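Local coordinates for ribosome inactivating type 1 protein (Iris hollandica, PDB 3MVG), which belongs to the plant ribosome-inactivating proteins as a type 1 member, a single chain without the lectin subunit of type 2 relatives, at residues P219-V224 / T229-D234; Q202-E207 / T240-A245; R166-R171 / I195-N200; I36-A41 / E207-E212. All blocks are in the same frame, centred on the assembly; numbering follows the deposited sequence.

Interaction 1 (P219-V224 / T229-D234); sequences PVKLQV and TVVISD
Val220 and Ile232 grip each other through both backbone groups, Val220 N donating to Ile232 O at 2.8 Å and Ile232 N donating back to Val220 O at 2.8 Å. Leu222 and Val230 repeat the exchange two residues on: Leu222 N to Val230 O is 2.8 Å, Val230 N to Leu222 O 2.9 Å. Lys221 opposite Val231 and Gln223 opposite Thr229 are the alternating non-hydrogen-bonded pairs. On the face bearing Val220, Leu222, Val230 and Ile232, the CD1 methyl of Leu222 slants across to Ile232 CG1 at 3.6 Å; with chi1 at -65°, its CG sits beside the backbone N and the branch leans back toward Ile232. Strands 215-223 and 229-234 make a beta hairpin in the C-terminal part of the ribosome-inactivating protein fold, and near its turn Val224 CG1 meets Val230 CG1 at 3.9 Å, the two side chains roughly perpendicular. On the other face, the bent chain of Lys221 brings NZ to 3.9 Å from Thr229 CG2. At the other end of the pairing, Pro219 CB rests against Val231 CG1 at 3.7 Å. Thr203, Leu204 and Glu207 of helix 201-210 pack on Val220, and Asp196 OD1 accepts a bond from Gln223 N. At the turn, Thr229 N bonds Gln228 OE1 of the second subunit; at the far end, Asp234 N-caps the following helix through Lys237 N and forms a salt bridge with Arg215.

Interaction 2 (Q202-E207 / T240-A245); sequences QTLSTE and TFCGLA
This is a small, buried, apolar contact between one side of helix 201-210, at Leu204 and Ser205, and the loop that follows helix 235-240. Leu244 reaches the helix with its CD2 methyl, which lies 4.1 Å from Leu204 CB and equally 4.1 Å from Leu204 O, so it touches the helix beside the backbone rather than meeting the end of the leucine. Its extended first torsion (chi1 -180°, CG anti to the backbone N) carries the branch straight off the loop to that spot. The end of Leu204 goes elsewhere: CD1 approaches Cys242 SG at 4.3 Å, a loose van der Waals contact. Gly243, between the two loop residues, has left helical geometry with a phi of 63°, a bend consistent with Cys242 and Leu244 both pointing toward the helix. In the ribosome-inactivating protein fold this loop leads the chain away from helix 235-240, and here it passes between helix 201-210 and the start of helix 166-173, whose Arg166 bonds the backbone of Gly243. Phe165 packs on both leucines. Ser205 N is 4.4 Å from Leu244 CD2, but the serine hydroxyl is engaged outside the contact, with Trp201 O and Leu248 N.

Interaction 3 (R166-R171 / I195-N200); sequences RAIEQR and IDLQTN
Helices 166-173 and 192-199 run in roughly opposite directions, their local axes at 148° and no closer than 11.0 Å, a wide spacing bridged by a few side chains. Leu197 reaches across from its helix with CG anti to the backbone N (chi1 -169°), and its CD2 methyl rests against two successive residues of the other helix: Ile168 CG1 at 4.1 Å and Ala167 CB at 4.2 Å. Ile168 and Leu197 slide past each other, pointing opposite ways, so they touch along their flanks. Beside Leu197, the CD1 methyl of Ile168 reaches the stem of Gln198, meeting its CG at 3.9 Å, and the two chains cross at about a right angle. The stem of Gln198 makes the closest touch, with NE2 of its amide also near; the buried amide is held from outside, OE1 by Arg119 and NE2 by Gln157. Glu161 and Thr162 of helix 146-164 also pack on Ile168. The second helix is tied up at its C-terminal end: Thr199 N and Thr199 OG1 reach Ile195 O from opposite faces of its carbonyl plane, at 3.0 and 2.9 Å. Asn200 folds back so that its ND2 donates to Asp196 O at 2.8 Å and 165°, with the acceptor close to the plane of the amide. Asn200 then precedes helix 201-210. Such a sparse, apolar pairing of nearly antiparallel helices joins two elements of the helical part of the ribosome-inactivating protein fold.

Interaction 4 (I36-A41 / E207-E212); sequences IPLLPA and EVQRAE
Leu38 extends its branch away from its own backbone N (chi1 -175°), and Gln209 stretches out beyond CG to meet it, its amide turned by a chi3 of 85° so that a flat face is presented to the leucine. The CD1 methyl of Leu38 lies over that face, 3.7 Å from Gln209 CD and displaced toward Gln209 OE1, which is 3.4 Å away. The two side chains cross at about a right angle, and this is plain van der Waals packing, since the polar atoms of the amide are already engaged: NE2 with Leu248 O and Ser205 O, OE1 with Trp250 N. These bonds fix the rotation of the amide and hence the surface that Leu38 meets. The contact joins the chain at and around the short strand 36-37, an early element of the ribosome-inactivating protein fold, to the C-terminal part of helix 201-210, far along the sequence. Two residues before Leu38, Ile36 CD1 faces CG1 of Val208, the residue before Gln209, at 4.4 Å; Ile36 was modelled in two conformers, so this looser touch is doubtful in detail. Val235 of helix 235-240 packs on Val208, and Leu247, in the C-terminal stretch of the modelled chain, lies against Ile36.

Overall arrangement
Helix 201-210 connects three of the contacts: interactions 2 and 4 both use it and share Glu207, while strand 215-223 of interaction 1 follows it in the chain. Centre to centre, interaction 2 lies about 9 Å from interaction 4 and about 10 Å from interactions 1 and 3, which are about 13 Å apart; interaction 4 is about 18 Å from both. Along the sequence, interaction 4 encloses interaction 3, its segments alternate with those of interaction 2, and interaction 1 falls between the segments of interaction 2. Early strand, hairpin and C-terminal loop thus gather about helix 201-210; interaction 3 adjoins interactions 1 and 2 from helix 192-199 without touching interaction 4.

Interaction 1 (P219-V224 / T229-D234)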
loop_
_atom_site.group_PDB
_atom_site.type_symbol
_atom_site.label_atom_id
_atom_site.label_comp_id
_atom_site.label_asym_id
_atom_site.label_seq_id
_atom_site.Cartn_x
_atom_site.Cartn_y
_atom_site.Cartn_z
ATOM N N PRO A 219 -11.911 18.967 -10.382
ATOM C CA PRO A 219 -11.834 17.521 -10.175
ATOM C C PRO A 219 -11.061 16.806 -11.286
ATOM O O PRO A 219 -11.117 17.201 -12.452
ATOM C CB PRO A 219 -13.303 17.103 -10.146
ATOM C CG PRO A 219 -13.989 18.295 -9.541
ATOM C CD PRO A 219 -13.269 19.484 -10.126
ATOM N N VAL A 220 -10.328 15.765 -10.900
ATOM C CA VAL A 220 -9.402 15.081 -11.793
ATOM C C VAL A 220 -9.942 13.695 -12.136
ATOM O O VAL A 220 -10.057 12.827 -11.267
ATOM C CB VAL A 220 -7.993 14.955 -11.141
ATOM C CG1 VAL A 220 -7.018 14.259 -12.091
ATOM C CG2 VAL A 220 -7.454 16.323 -10.735
ATOM N N LYS A 221 -10.273 13.488 -13.407
ATOM C CA LYS A 221 -10.706 12.172 -13.859
ATOM C C LYS A 221 -9.493 11.285 -14.127
ATOM O O LYS A 221 -8.542 11.703 -14.786
ATOM C CB LYS A 221 -11.567 12.288 -15.116
ATOM C CG LYS A 221 -12.142 10.958 -15.590
ATOM C CD LYS A 221 -12.900 11.091 -16.910
ATOM C CE LYS A 221 -11.971 11.418 -18.074
ATOM N NZ LYS A 221 -11.242 10.239 -18.592
ATOM N N LEU A 222 -9.551 10.063 -13.609
ATOM C CA LEU A 222 -8.490 9.074 -13.799
ATOM C C LEU A 222 -9.047 7.784 -14.366
ATOM O O LEU A 222 -10.095 7.310 -13.936
ATOM C CB LEU A 222 -7.795 8.757 -12.472
ATOM C CG LEU A 222 -7.012 9.859 -11.760
ATOM C CD1 LEU A 222 -6.527 9.338 -10.419
ATOM C CD2 LEU A 222 -5.840 10.345 -12.594
ATOM N N GLN A 223 -8.329 7.211 -15.323
ATOM C CA GLN A 223 -8.635 5.864 -15.786
ATOM C C GLN A 223 -8.253 4.856 -14.720
ATOM O O GLN A 223 -7.182 4.961 -14.116
ATOM C CB GLN A 223 -7.853 5.536 -17.057
ATOM C CG GLN A 223 -8.106 6.481 -18.210
ATOM C CD GLN A 223 -9.512 6.390 -18.780
ATOM O OE1 GLN A 223 -10.122 5.316 -18.835
ATOM N NE2 GLN A 223 -10.030 7.523 -19.223
ATOM N N VAL A 224 -9.123 3.883 -14.478
ATOM C CA VAL A 224 -8.730 2.714 -13.693
ATOM C C VAL A 224 -8.544 1.509 -14.614
ATOM O O VAL A 224 -7.958 0.502 -14.222
ATOM C CB VAL A 224 -9.701 2.406 -12.525
ATOM C CG1 VAL A 224 -9.690 3.549 -11.513
ATOM C CG2 VAL A 224 -11.111 2.139 -13.020
ATOM N N THR A 229 -13.505 4.630 -15.204
ATOM C CA THR A 229 -12.876 5.818 -14.643
ATOM C C THR A 229 -13.369 6.095 -13.232
ATOM O O THR A 229 -14.418 5.595 -12.808
ATOM C CB THR A 229 -13.185 7.069 -15.493
ATOM O OG1 THR A 229 -14.600 7.168 -15.698
ATOM C CG2 THR A 229 -12.475 7.019 -16.837
ATOM N N VAL A 230 -12.583 6.881 -12.500
ATOM C CA VAL A 230 -13.027 7.483 -11.250
ATOM C C VAL A 230 -12.679 8.974 -11.289
ATOM O O VAL A 230 -11.905 9.427 -12.137
ATOM C CB VAL A 230 -12.387 6.805 -10.010
ATOM C CG1 VAL A 230 -12.753 5.320 -9.929
ATOM C CG2 VAL A 230 -10.869 7.009 -9.991
ATOM N N VAL A 231 -13.252 9.737 -10.368
ATOM C CA VAL A 231 -12.964 11.161 -10.290
ATOM C C VAL A 231 -12.438 11.486 -8.899
ATOM O O VAL A 231 -13.033 11.098 -7.891
ATOM C CB VAL A 231 -14.210 12.020 -10.615
ATOM C CG1 VAL A 231 -13.890 13.511 -10.475
ATOM C CG2 VAL A 231 -14.735 11.698 -12.018
ATOM N N ILE A 232 -11.305 12.182 -8.863
ATOM C CA ILE A 232 -10.701 12.642 -7.613
ATOM C C ILE A 232 -11.075 14.110 -7.415
ATOM O O ILE A 232 -10.697 14.957 -8.215
ATOM C CB ILE A 232 -9.153 12.493 -7.644
ATOM C CG1 ILE A 232 -8.726 11.104 -8.153
ATOM C CG2 ILE A 232 -8.544 12.825 -6.276
ATOM C CD1 ILE A 232 -9.247 9.918 -7.354
ATOM N N SER A 233 -11.803 14.398 -6.337
ATOM C CA SER A 233 -12.404 15.721 -6.143
ATOM C C SER A 233 -11.915 16.444 -4.897
ATOM O O SER A 233 -12.289 17.588 -4.653
ATOM C CB SER A 233 -13.928 15.604 -6.076
ATOM O OG SER A 233 -14.441 15.107 -7.292
ATOM N N ASP A 234 -11.090 15.787 -4.092
ATOM C CA ASP A 234 -10.618 16.405 -2.857
ATOM C C ASP A 234 -9.248 15.883 -2.439
ATOM O O ASP A 234 -8.786 14.844 -2.942
ATOM C CB ASP A 234 -11.655 16.276 -1.726
ATOM C CG ASP A 234 -11.992 14.845 -1.402
ATOM O OD1 ASP A 234 -13.150 14.438 -1.621
ATOM O OD2 ASP A 234 -11.109 14.115 -0.927
#

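Interaction 2 (Q202-E207 / T240-A245)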
loop_
_atom_site.group_PDB
_atom_site.type_symbol
_atom_site.label_atom_id
_atom_site.label_comp_id
_atom_site.label_asym_id
_atom_site.label_seq_id
_atom_site.Cartn_x
_atom_site.Cartn_y
_atom_site.Cartn_z
ATOM N N GLN A 202 1.456 16.026 -11.919
ATOM C CA GLN A 202 1.460 17.484 -11.825
ATOM C C GLN A 202 0.051 18.029 -11.559
ATOM O O GLN A 202 -0.140 18.872 -10.678
ATOM C CB GLN A 202 2.085 18.146 -13.063
ATOM C CG GLN A 202 1.859 19.658 -13.076
ATOM C CD GLN A 202 2.709 20.419 -14.069
ATOM O OE1 GLN A 202 2.507 21.619 -14.264
ATOM N NE2 GLN A 202 3.678 19.750 -14.673
ATOM N N THR A 203 -0.935 17.512 -12.291
ATOM C CA THR A 203 -2.311 17.962 -12.145
ATOM C C THR A 203 -2.814 17.743 -10.719
ATOM O O THR A 203 -3.379 18.656 -10.107
ATOM C CB THR A 203 -3.227 17.276 -13.173
ATOM O OG1 THR A 203 -2.832 17.686 -14.487
ATOM C CG2 THR A 203 -4.686 17.645 -12.954
ATOM N N LEU A 204 -2.596 16.543 -10.184
ATOM C CA LEU A 204 -3.006 16.243 -8.824
ATOM C C LEU A 204 -2.256 17.124 -7.823
ATOM O O LEU A 204 -2.853 17.630 -6.863
ATOM C CB LEU A 204 -2.800 14.755 -8.508
ATOM C CG LEU A 204 -3.769 13.776 -9.195
ATOM C CD1 LEU A 204 -3.227 12.353 -9.161
ATOM C CD2 LEU A 204 -5.176 13.831 -8.587
ATOM N N SER A 205 -0.954 17.308 -8.049
ATOM C CA SER A 205 -0.120 18.118 -7.160
ATOM C C SER A 205 -0.660 19.539 -7.076
ATOM O O SER A 205 -0.780 20.105 -5.985
ATOM C CB SER A 205 1.326 18.166 -7.660
ATOM O OG SER A 205 1.999 16.917 -7.470
ATOM N N THR A 206 -0.958 20.116 -8.237
ATOM C CA THR A 206 -1.492 21.474 -8.319
ATOM C C THR A 206 -2.864 21.583 -7.655
ATOM O O THR A 206 -3.099 22.510 -6.860
ATOM C CB THR A 206 -1.513 21.943 -9.773
ATOM O OG1 THR A 206 -0.161 22.064 -10.218
ATOM C CG2 THR A 206 -2.222 23.298 -9.915
ATOM N N GLU A 207 -3.748 20.626 -7.920
ATOM C CA GLU A 207 -5.077 20.660 -7.314
ATOM C C GLU A 207 -5.006 20.584 -5.792
ATOM O O GLU A 207 -5.757 21.268 -5.095
ATOM C CB GLU A 207 -5.988 19.565 -7.875
ATOM C CG GLU A 207 -6.390 19.755 -9.351
ATOM C CD GLU A 207 -7.048 21.096 -9.638
ATOM O OE1 GLU A 207 -7.907 21.532 -8.841
ATOM O OE2 GLU A 207 -6.710 21.707 -10.671
ATOM N N THR A 240 -5.408 9.398 -0.042
ATOM C CA THR A 240 -5.837 8.065 0.401
ATOM C C THR A 240 -5.947 7.054 -0.739
ATOM O O THR A 240 -5.419 5.944 -0.642
ATOM C CB THR A 240 -7.189 8.139 1.137
ATOM O OG1 THR A 240 -7.056 9.008 2.264
ATOM C CG2 THR A 240 -7.643 6.780 1.627
ATOM N N PHE A 241 -6.657 7.431 -1.798
ATOM C CA PHE A 241 -6.911 6.534 -2.918
ATOM C C PHE A 241 -5.716 6.468 -3.863
ATOM O O PHE A 241 -5.253 5.388 -4.209
ATOM C CB PHE A 241 -8.185 6.975 -3.653
ATOM C CG PHE A 241 -8.523 6.137 -4.855
ATOM C CD1 PHE A 241 -9.323 5.008 -4.728
ATOM C CD2 PHE A 241 -8.061 6.488 -6.116
ATOM C CE1 PHE A 241 -9.645 4.232 -5.845
ATOM C CE2 PHE A 241 -8.376 5.720 -7.234
ATOM C CZ PHE A 241 -9.167 4.592 -7.096
ATOM N N CYS A 242 -5.216 7.624 -4.284
ATOM C CA CYS A 242 -4.070 7.663 -5.199
ATOM C C CYS A 242 -2.754 7.387 -4.486
ATOM O O CYS A 242 -1.755 7.050 -5.118
ATOM C CB CYS A 242 -3.976 9.020 -5.895
ATOM S SG CYS A 242 -5.431 9.517 -6.822
ATOM N N GLY A 243 -2.738 7.566 -3.170
ATOM C CA GLY A 243 -1.484 7.499 -2.432
ATOM C C GLY A 243 -0.516 8.594 -2.849
ATOM O O GLY A 243 0.696 8.418 -2.794
ATOM N N LEU A 244 -1.043 9.747 -3.264
ATOM C CA LEU A 244 -0.189 10.869 -3.645
ATOM C C LEU A 244 0.722 11.204 -2.467
ATOM O O LEU A 244 0.236 11.481 -1.370
ATOM C CB LEU A 244 -1.036 12.069 -4.060
ATOM C CG LEU A 244 -0.283 13.321 -4.488
ATOM C CD1 LEU A 244 0.560 13.072 -5.725
ATOM C CD2 LEU A 244 -1.296 14.437 -4.738
ATOM N N ALA A 245 2.038 11.173 -2.694
ATOM C CA ALA A 245 2.994 11.119 -1.590
ATOM C C ALA A 245 4.065 12.187 -1.634
ATOM O O ALA A 245 4.817 12.347 -0.677
ATOM C CB ALA A 245 3.639 9.731 -1.516
#

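Interaction 3 (R166-R171 / I195-N200)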
loop_
_atom_site.group_PDB
_atom_site.type_symbol
_atom_site.label_atom_id
_atom_site.label_comp_id
_atom_site.label_asym_id
_atom_site.label_seq_id
_atom_site.Cartn_x
_atom_site.Cartn_y
_atom_site.Cartn_z
ATOM N N ARG A 166 2.134 6.169 -3.470
ATOM C CA ARG A 166 2.086 4.965 -2.649
ATOM C C ARG A 166 1.211 3.882 -3.270
ATOM O O ARG A 166 1.403 2.697 -2.971
ATOM C CB ARG A 166 1.645 5.296 -1.222
ATOM C CG ARG A 166 2.657 6.157 -0.504
ATOM C CD ARG A 166 2.124 6.711 0.795
ATOM N NE ARG A 166 3.048 7.673 1.385
ATOM C CZ ARG A 166 4.090 7.361 2.155
ATOM N NH1 ARG A 166 4.346 6.093 2.481
ATOM N NH2 ARG A 166 4.876 8.333 2.590
ATOM N N ALA A 167 0.273 4.259 -4.136
ATOM C CA ALA A 167 -0.534 3.250 -4.832
ATOM C C ALA A 167 0.331 2.398 -5.751
ATOM O O ALA A 167 0.063 1.205 -5.929
ATOM C CB ALA A 167 -1.658 3.892 -5.614
ATOM N N ILE A 168 1.364 2.998 -6.331
ATOM C CA ILE A 168 2.294 2.242 -7.178
ATOM C C ILE A 168 3.249 1.411 -6.310
ATOM O O ILE A 168 3.492 0.237 -6.604
ATOM C CB ILE A 168 3.040 3.144 -8.190
ATOM C CG1 ILE A 168 2.028 3.981 -8.986
ATOM C CG2 ILE A 168 3.919 2.286 -9.121
ATOM C CD1 ILE A 168 2.649 4.975 -9.954
ATOM N N GLU A 169 3.774 2.006 -5.239
ATOM C CA GLU A 169 4.541 1.258 -4.244
ATOM C C GLU A 169 3.806 -0.016 -3.818
ATOM O O GLU A 169 4.404 -1.093 -3.743
ATOM C CB GLU A 169 4.806 2.132 -3.023
ATOM C CG GLU A 169 5.510 1.392 -1.912
ATOM C CD GLU A 169 5.727 2.237 -0.682
ATOM O OE1 GLU A 169 6.381 1.752 0.260
ATOM O OE2 GLU A 169 5.263 3.396 -0.650
ATOM N N GLN A 170 2.511 0.109 -3.542
ATOM C CA GLN A 170 1.678 -1.014 -3.104
ATOM C C GLN A 170 1.716 -2.198 -4.073
ATOM O O GLN A 170 1.793 -3.364 -3.643
ATOM C CB GLN A 170 0.234 -0.537 -2.926
ATOM C CG GLN A 170 -0.755 -1.636 -2.680
ATOM C CD GLN A 170 -0.906 -1.942 -1.227
ATOM O OE1 GLN A 170 0.042 -2.343 -0.550
ATOM N NE2 GLN A 170 -2.098 -1.737 -0.726
ATOM N N ARG A 171 1.647 -1.896 -5.369
ATOM C CA ARG A 171 1.718 -2.920 -6.410
ATOM C C ARG A 171 3.013 -3.712 -6.264
ATOM O O ARG A 171 3.012 -4.944 -6.354
ATOM C CB ARG A 171 1.652 -2.293 -7.807
ATOM C CG ARG A 171 0.476 -1.357 -8.054
ATOM C CD ARG A 171 -0.827 -1.978 -7.601
ATOM N NE ARG A 171 -1.986 -1.415 -8.293
ATOM C CZ ARG A 171 -2.734 -0.422 -7.825
ATOM N NH1 ARG A 171 -2.442 0.144 -6.661
ATOM N NH2 ARG A 171 -3.775 0.009 -8.526
ATOM N N ILE A 195 -0.580 3.941 -15.421
ATOM C CA ILE A 195 -0.033 4.882 -16.384
ATOM C C ILE A 195 -0.726 6.246 -16.328
ATOM O O ILE A 195 -0.073 7.287 -16.418
ATOM C CB ILE A 195 -0.071 4.294 -17.805
ATOM C CG1 ILE A 195 0.903 3.121 -17.902
ATOM C CG2 ILE A 195 0.281 5.343 -18.835
ATOM C CD1 ILE A 195 1.183 2.691 -19.309
ATOM N N ASP A 196 -2.048 6.238 -16.164
ATOM C CA ASP A 196 -2.813 7.480 -16.078
ATOM C C ASP A 196 -2.523 8.214 -14.777
ATOM O O ASP A 196 -2.496 9.442 -14.740
ATOM C CB ASP A 196 -4.308 7.231 -16.246
ATOM C CG ASP A 196 -5.034 8.446 -16.764
ATOM O OD1 ASP A 196 -6.173 8.675 -16.329
ATOM O OD2 ASP A 196 -4.461 9.182 -17.604
ATOM N N LEU A 197 -2.271 7.457 -13.718
ATOM C CA LEU A 197 -1.869 8.049 -12.465
ATOM C C LEU A 197 -0.544 8.808 -12.637
ATOM O O LEU A 197 -0.431 9.986 -12.283
ATOM C CB LEU A 197 -1.766 6.953 -11.414
ATOM C CG LEU A 197 -1.616 7.401 -9.974
ATOM C CD1 LEU A 197 -2.820 8.232 -9.520
ATOM C CD2 LEU A 197 -1.444 6.170 -9.102
ATOM N N GLN A 198 0.441 8.142 -13.243
ATOM C CA GLN A 198 1.736 8.756 -13.519
ATOM C C GLN A 198 1.584 10.045 -14.323
ATOM O O GLN A 198 2.210 11.055 -14.012
ATOM C CB GLN A 198 2.651 7.787 -14.277
ATOM C CG GLN A 198 3.037 6.540 -13.500
ATOM C CD GLN A 198 3.731 5.510 -14.369
ATOM O OE1 GLN A 198 3.872 5.687 -15.579
ATOM N NE2 GLN A 198 4.173 4.429 -13.757
ATOM N N THR A 199 0.745 9.998 -15.362
ATOM C CA THR A 199 0.496 11.146 -16.248
ATOM C C THR A 199 -0.094 12.349 -15.508
ATOM O O THR A 199 0.116 13.496 -15.907
ATOM C CB THR A 199 -0.463 10.727 -17.401
ATOM O OG1 THR A 199 0.081 9.596 -18.094
ATOM C CG2 THR A 199 -0.720 11.862 -18.388
ATOM N N ASN A 200 -0.823 12.077 -14.428
ATOM C CA ASN A 200 -1.565 13.110 -13.715
ATOM C C ASN A 200 -0.907 13.639 -12.451
ATOM O O ASN A 200 -1.553 14.333 -11.661
ATOM C CB ASN A 200 -2.987 12.624 -13.429
ATOM C CG ASN A 200 -3.890 12.791 -14.625
ATOM O OD1 ASN A 200 -4.375 13.897 -14.894
ATOM N ND2 ASN A 200 -4.084 11.718 -15.380
#

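Interaction 4 (I36-A41 / E207-E212)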
loop_
_atom_site.group_PDB
_atom_site.type_symbol
_atom_site.label_atom_id
_atom_site.label_comp_id
_atom_site.label_asym_id
_atom_site.label_seq_id
_atom_site.Cartn_x
_atom_site.Cartn_y
_atom_site.Cartn_z
ATOM N N ILE A 36 0.899 16.034 2.832
ATOM C CA ILE A 36 1.734 15.502 1.769
ATOM C C ILE A 36 2.963 16.406 1.645
ATOM O O ILE A 36 2.832 17.636 1.637
ATOM C CB ILE A 36 0.989 15.433 0.418
ATOM C CG1 ILE A 36 -0.381 14.768 0.586
ATOM C CG2 ILE A 36 1.834 14.694 -0.622
ATOM C CD1 ILE A 36 -1.202 14.756 -0.675
ATOM N N PRO A 37 4.166 15.811 1.576
ATOM C CA PRO A 37 5.371 16.628 1.418
ATOM C C PRO A 37 5.383 17.437 0.127
ATOM O O PRO A 37 5.032 16.931 -0.945
ATOM C CB PRO A 37 6.493 15.590 1.369
ATOM C CG PRO A 37 5.968 14.445 2.148
ATOM C CD PRO A 37 4.504 14.392 1.818
ATOM N N LEU A 38 5.802 18.690 0.252
ATOM C CA LEU A 38 5.980 19.575 -0.883
ATOM C C LEU A 38 7.431 19.522 -1.324
ATOM O O LEU A 38 8.339 19.694 -0.508
ATOM C CB LEU A 38 5.619 21.002 -0.470
ATOM C CG LEU A 38 5.612 22.091 -1.548
ATOM C CD1 LEU A 38 4.546 21.816 -2.586
ATOM C CD2 LEU A 38 5.375 23.448 -0.895
ATOM N N LEU A 39 7.660 19.265 -2.605
ATOM C CA LEU A 39 9.021 19.242 -3.124
ATOM C C LEU A 39 9.587 20.666 -3.183
ATOM O O LEU A 39 8.824 21.649 -3.178
ATOM C CB LEU A 39 9.055 18.549 -4.489
ATOM C CG LEU A 39 8.766 17.041 -4.427
ATOM C CD1 LEU A 39 8.703 16.468 -5.815
ATOM C CD2 LEU A 39 9.805 16.274 -3.585
ATOM N N PRO A 40 10.923 20.798 -3.197
ATOM C CA PRO A 40 11.535 22.131 -3.191
ATOM C C PRO A 40 11.290 22.929 -4.465
ATOM O O PRO A 40 10.921 22.382 -5.511
ATOM C CB PRO A 40 13.035 21.858 -3.037
ATOM C CG PRO A 40 13.221 20.431 -3.191
ATOM C CD PRO A 40 11.922 19.720 -3.075
ATOM N N ALA A 41 11.504 24.234 -4.347
ATOM C CA ALA A 41 11.659 25.103 -5.507
ATOM C C ALA A 41 13.068 24.911 -6.092
ATOM O O ALA A 41 14.015 24.614 -5.358
ATOM C CB ALA A 41 11.443 26.551 -5.100
ATOM N N GLU A 207 -3.748 20.626 -7.920
ATOM C CA GLU A 207 -5.077 20.660 -7.314
ATOM C C GLU A 207 -5.006 20.584 -5.792
ATOM O O GLU A 207 -5.757 21.268 -5.095
ATOM C CB GLU A 207 -5.988 19.565 -7.875
ATOM C CG GLU A 207 -6.390 19.755 -9.351
ATOM C CD GLU A 207 -7.048 21.096 -9.638
ATOM O OE1 GLU A 207 -7.907 21.532 -8.841
ATOM O OE2 GLU A 207 -6.710 21.707 -10.671
ATOM N N VAL A 208 -4.083 19.788 -5.259
ATOM C CA VAL A 208 -3.906 19.746 -3.809
ATOM C C VAL A 208 -3.509 21.125 -3.262
ATOM O O VAL A 208 -4.039 21.565 -2.234
ATOM C CB VAL A 208 -2.917 18.638 -3.377
ATOM C CG1 VAL A 208 -2.517 18.789 -1.903
ATOM C CG2 VAL A 208 -3.520 17.279 -3.629
ATOM N N GLN A 209 -2.598 21.797 -3.957
ATOM C CA GLN A 209 -2.107 23.104 -3.507
ATOM C C GLN A 209 -3.138 24.230 -3.632
ATOM O O GLN A 209 -3.094 25.186 -2.856
ATOM C CB GLN A 209 -0.793 23.474 -4.197
ATOM C CG GLN A 209 0.380 22.659 -3.672
ATOM C CD GLN A 209 1.560 22.670 -4.602
ATOM O OE1 GLN A 209 2.388 23.576 -4.567
ATOM N NE2 GLN A 209 1.647 21.653 -5.450
ATOM N N ARG A 210 -4.064 24.103 -4.579
ATOM C CA ARG A 210 -5.075 25.139 -4.830
ATOM C C ARG A 210 -6.414 24.837 -4.165
ATOM O O ARG A 210 -7.346 25.653 -4.234
ATOM C CB ARG A 210 -5.297 25.312 -6.330
ATOM C CG ARG A 210 -4.066 25.710 -7.111
ATOM C CD ARG A 210 -4.439 26.110 -8.522
ATOM N NE ARG A 210 -5.182 27.372 -8.531
ATOM C CZ ARG A 210 -5.433 28.098 -9.618
ATOM N NH1 ARG A 210 -5.006 27.701 -10.811
ATOM N NH2 ARG A 210 -6.113 29.231 -9.510
ATOM N N ALA A 211 -6.529 23.679 -3.519
ATOM C CA ALA A 211 -7.804 23.244 -2.951
ATOM C C ALA A 211 -8.308 24.208 -1.879
ATOM O O ALA A 211 -7.518 24.817 -1.155
ATOM C CB ALA A 211 -7.683 21.845 -2.388
ATOM N N GLU A 212 -9.630 24.341 -1.804
ATOM C CA GLU A 212 -10.277 25.207 -0.823
ATOM C C GLU A 212 -11.142 24.351 0.074
ATOM O O GLU A 212 -12.021 23.629 -0.401
ATOM C CB GLU A 212 -11.100 26.288 -1.524
ATOM C CG GLU A 212 -10.221 27.346 -2.170
ATOM C CD GLU A 212 -10.997 28.395 -2.938
ATOM O OE1 GLU A 212 -12.242 28.398 -2.873
ATOM O OE2 GLU A 212 -10.347 29.217 -3.609
#